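Long-range contact in malonyl CoA-acyl carrier protein transacylase (Clostridium perfringens, PDB 3PTW), which probably transfers the malonyl group from malonyl-CoA to acyl carrier protein, supplying the extender unit for fatty acid synthesis: residues M227-G232 and I256-K261. Residues are numbered along the deposited sequence; the frame is centred on the assembly and turned at random.
Sequences MSNVKG and INDIEK
In the acyl transferase fold, the turn that follows strand 225-228 of the central sheet rests on helix 255-264, and Asp258 of the helix is where the two meet. Its carboxylate reaches into the turn, CG lying anti to the carbonyl carbon (chi1 -76°). Asp258 OD2 accepts a hydrogen bond of 2.8 Å from Asn229 ND2; the oxygen lies in the plane of the amide, the donor comes in nearly along the C-O axis, and the amide and carboxylate planes are 32° apart. Asp258 OD1 comes within 2.8 Å of Ser228 O. That same carbonyl takes the backbone N-H of Gly232, while Ser228 OG accepts from Lys231 N at 3.0 Å in an ST motif.

Asn229 matters beyond this pair: its OD1 accepts from Ser91 N and its ND2 also donates to Gly89 O, residues of a GxSxG sequence consistent with the nucleophile elbow of acyltransferases. Asp258 thus shares in holding the Asn229 amide, and would be a second-shell residue if the motif is that elbow.

Aliphatic carbons pack around the carboxylate and the Gly232 carbonyl. Met227 CB lies 3.4 Å from Asp258 OD1, and the bend at chi2 (-59°) carries Met227 CE to 3.9 Å from Lys261 CB. Gly232 O sits 3.5 Å from Asn257 CB and 3.6 Å from Lys261 CG, whose chain runs on to a salt bridge with Glu264.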
ATOM      1  N   MET A 227       4.697  -0.224  10.370  1.00 31.13           N
ATOM      2  CA  MET A 227       5.733  -1.021   9.715  1.00 31.88           C
ATOM      3  C   MET A 227       6.251  -0.311   8.471  1.00 30.81           C
ATOM      4  O   MET A 227       5.472   0.246   7.664  1.00 29.99           O
ATOM      5  CB  MET A 227       5.234  -2.434   9.356  1.00 33.07           C
ATOM      6  CG  MET A 227       4.757  -3.259  10.536  1.00 30.62           C
ATOM      7  SD  MET A 227       6.063  -3.484  11.767  1.00 36.43           S
ATOM      8  CE  MET A 227       5.241  -4.321  13.105  1.00 31.83           C
ATOM      9  N   SER A 228       7.573  -0.314   8.329  1.00 30.60           N
ATOM     10  CA  SER A 228       8.202   0.252   7.147  1.00 30.05           C
ATOM     11  C   SER A 228       8.376  -0.813   6.078  1.00 29.83           C
ATOM     12  O   SER A 228       8.955  -1.872   6.348  1.00 30.30           O
ATOM     13  CB  SER A 228       9.546   0.894   7.496  1.00 30.20           C
ATOM     14  OG  SER A 228      10.401   0.966   6.345  1.00 24.37           O
ATOM     15  N   ASN A 229       7.871  -0.517   4.874  1.00 28.65           N
ATOM     16  CA  ASN A 229       8.052  -1.355   3.687  1.00 27.49           C
ATOM     17  C   ASN A 229       9.537  -1.517   3.336  1.00 27.32           C
ATOM     18  O   ASN A 229       9.968  -2.587   2.884  1.00 27.33           O
ATOM     19  CB  ASN A 229       7.311  -0.774   2.446  1.00 26.90           C
ATOM     20  CG  ASN A 229       5.769  -0.904   2.502  1.00 29.83           C
ATOM     21  OD1 ASN A 229       5.067  -0.221   1.746  1.00 27.34           O
ATOM     22  ND2 ASN A 229       5.246  -1.778   3.354  1.00 27.10           N
ATOM     23  N   VAL A 230      10.316  -0.452   3.514  1.00 27.24           N
ATOM     24  CA  VAL A 230      11.761  -0.492   3.219  1.00 27.78           C
ATOM     25  C   VAL A 230      12.501  -1.404   4.201  1.00 28.74           C
ATOM     26  O   VAL A 230      13.316  -2.241   3.792  1.00 28.46           O
ATOM     27  CB  VAL A 230      12.423   0.927   3.239  1.00 28.52           C
ATOM     28  CG1 VAL A 230      13.958   0.826   3.229  1.00 32.89           C
ATOM     29  CG2 VAL A 230      11.961   1.742   2.052  1.00 31.75           C
ATOM     30  N   LYS A 231      12.213  -1.221   5.488  1.00 29.38           N
ATOM     31  CA  LYS A 231      12.923  -1.909   6.571  1.00 30.61           C
ATOM     32  C   LYS A 231      12.498  -3.368   6.742  1.00 30.72           C
ATOM     33  O   LYS A 231      13.306  -4.203   7.142  1.00 31.43           O
ATOM     34  CB  LYS A 231      12.681  -1.169   7.891  1.00 31.66           C
ATOM     35  CG  LYS A 231      13.409   0.191   8.023  1.00 36.68           C
ATOM     36  CD  LYS A 231      13.214   0.806   9.431  1.00 33.52           C
ATOM     37  CE  LYS A 231      13.855  -0.050  10.516  1.00 37.81           C
ATOM     38  NZ  LYS A 231      13.616   0.502  11.869  1.00 35.61           N
ATOM     39  N   GLY A 232      11.222  -3.658   6.454  1.00 29.58           N
ATOM     40  CA  GLY A 232      10.618  -4.944   6.791  1.00 29.24           C
ATOM     41  C   GLY A 232      10.347  -5.063   8.285  1.00 30.65           C
ATOM     42  O   GLY A 232      10.323  -6.165   8.829  1.00 30.67           O
ATOM     43  N   ILE A 256       5.824  -8.948   3.148  1.00 29.47           N
ATOM     44  CA  ILE A 256       5.787 -10.201   3.910  1.00 30.72           C
ATOM     45  C   ILE A 256       6.473 -10.041   5.275  1.00 31.82           C
ATOM     46  O   ILE A 256       5.938 -10.495   6.293  1.00 33.03           O
ATOM     47  CB  ILE A 256       6.316 -11.451   3.118  1.00 31.32           C
ATOM     48  CG1 ILE A 256       6.164 -12.726   3.970  1.00 32.62           C
ATOM     49  CG2 ILE A 256       7.767 -11.272   2.683  1.00 31.75           C
ATOM     50  CD1 ILE A 256       6.571 -14.020   3.283  1.00 32.92           C
ATOM     51  N   ASN A 257       7.629  -9.376   5.298  1.00 32.04           N
ATOM     52  CA  ASN A 257       8.355  -9.158   6.552  1.00 33.49           C
ATOM     53  C   ASN A 257       7.538  -8.287   7.521  1.00 32.66           C
ATOM     54  O   ASN A 257       7.503  -8.548   8.740  1.00 32.55           O
ATOM     55  CB  ASN A 257       9.725  -8.530   6.297  1.00 34.69           C
ATOM     56  CG  ASN A 257      10.532  -9.265   5.225  1.00 39.95           C
ATOM     57  OD1 ASN A 257      10.198  -9.248   4.032  1.00 35.30           O
ATOM     58  ND2 ASN A 257      11.609  -9.891   5.649  1.00 36.00           N
ATOM     59  N   ASP A 258       6.878  -7.270   6.963  1.00 31.33           N
ATOM     60  CA  ASP A 258       6.007  -6.377   7.733  1.00 31.13           C
ATOM     61  C   ASP A 258       4.938  -7.177   8.467  1.00 31.35           C
ATOM     62  O   ASP A 258       4.766  -7.024   9.674  1.00 31.77           O
ATOM     63  CB  ASP A 258       5.332  -5.331   6.829  1.00 30.20           C
ATOM     64  CG  ASP A 258       6.268  -4.219   6.415  1.00 27.98           C
ATOM     65  OD1 ASP A 258       7.253  -3.947   7.145  1.00 30.33           O
ATOM     66  OD2 ASP A 258       6.010  -3.588   5.364  1.00 29.27           O
ATOM     67  N   ILE A 259       4.243  -8.045   7.732  1.00 31.54           N
ATOM     68  CA  ILE A 259       3.182  -8.880   8.308  1.00 31.59           C
ATOM     69  C   ILE A 259       3.750  -9.780   9.406  1.00 32.36           C
ATOM     70  O   ILE A 259       3.193  -9.857  10.501  1.00 32.36           O
ATOM     71  CB  ILE A 259       2.458  -9.721   7.225  1.00 30.64           C
ATOM     72  CG1 ILE A 259       1.800  -8.806   6.187  1.00 25.75           C
ATOM     73  CG2 ILE A 259       1.457 -10.712   7.870  1.00 27.95           C
ATOM     74  CD1 ILE A 259       0.784  -7.770   6.776  1.00 30.20           C
ATOM     75  N   GLU A 260       4.870 -10.426   9.095  1.00 33.02           N
ATOM     76  CA  GLU A 260       5.569 -11.327  10.010  1.00 34.79           C
ATOM     77  C   GLU A 260       5.868 -10.616  11.337  1.00 34.90           C
ATOM     78  O   GLU A 260       5.613 -11.158  12.412  1.00 36.00           O
ATOM     79  CB  GLU A 260       6.865 -11.834   9.324  1.00 36.06           C
ATOM     80  CG  GLU A 260       7.077 -13.350   9.330  1.00 58.35           C
ATOM     81  CD  GLU A 260       7.368 -13.948   7.926  1.00 38.21           C
ATOM     82  OE1 GLU A 260       6.661 -14.914   7.553  1.00 58.51           O
ATOM     83  OE2 GLU A 260       8.281 -13.479   7.208  1.00 57.80           O
ATOM     84  N   LYS A 261       6.395  -9.395  11.253  1.00 34.43           N
ATOM     85  CA  LYS A 261       6.692  -8.589  12.431  1.00 34.64           C
ATOM     86  C   LYS A 261       5.436  -8.191  13.198  1.00 33.61           C
ATOM     87  O   LYS A 261       5.425  -8.180  14.437  1.00 33.24           O
ATOM     88  CB  LYS A 261       7.519  -7.355  12.059  1.00 35.65           C
ATOM     89  CG  LYS A 261       8.981  -7.668  11.763  1.00 43.94           C
ATOM     90  CD  LYS A 261       9.762  -7.923  13.046  1.00 38.88           C
ATOM     91  CE  LYS A 261      11.083  -8.616  12.743  1.00 46.10           C
ATOM     92  NZ  LYS A 261      10.937 -10.106  12.730  1.00 41.69           N
TER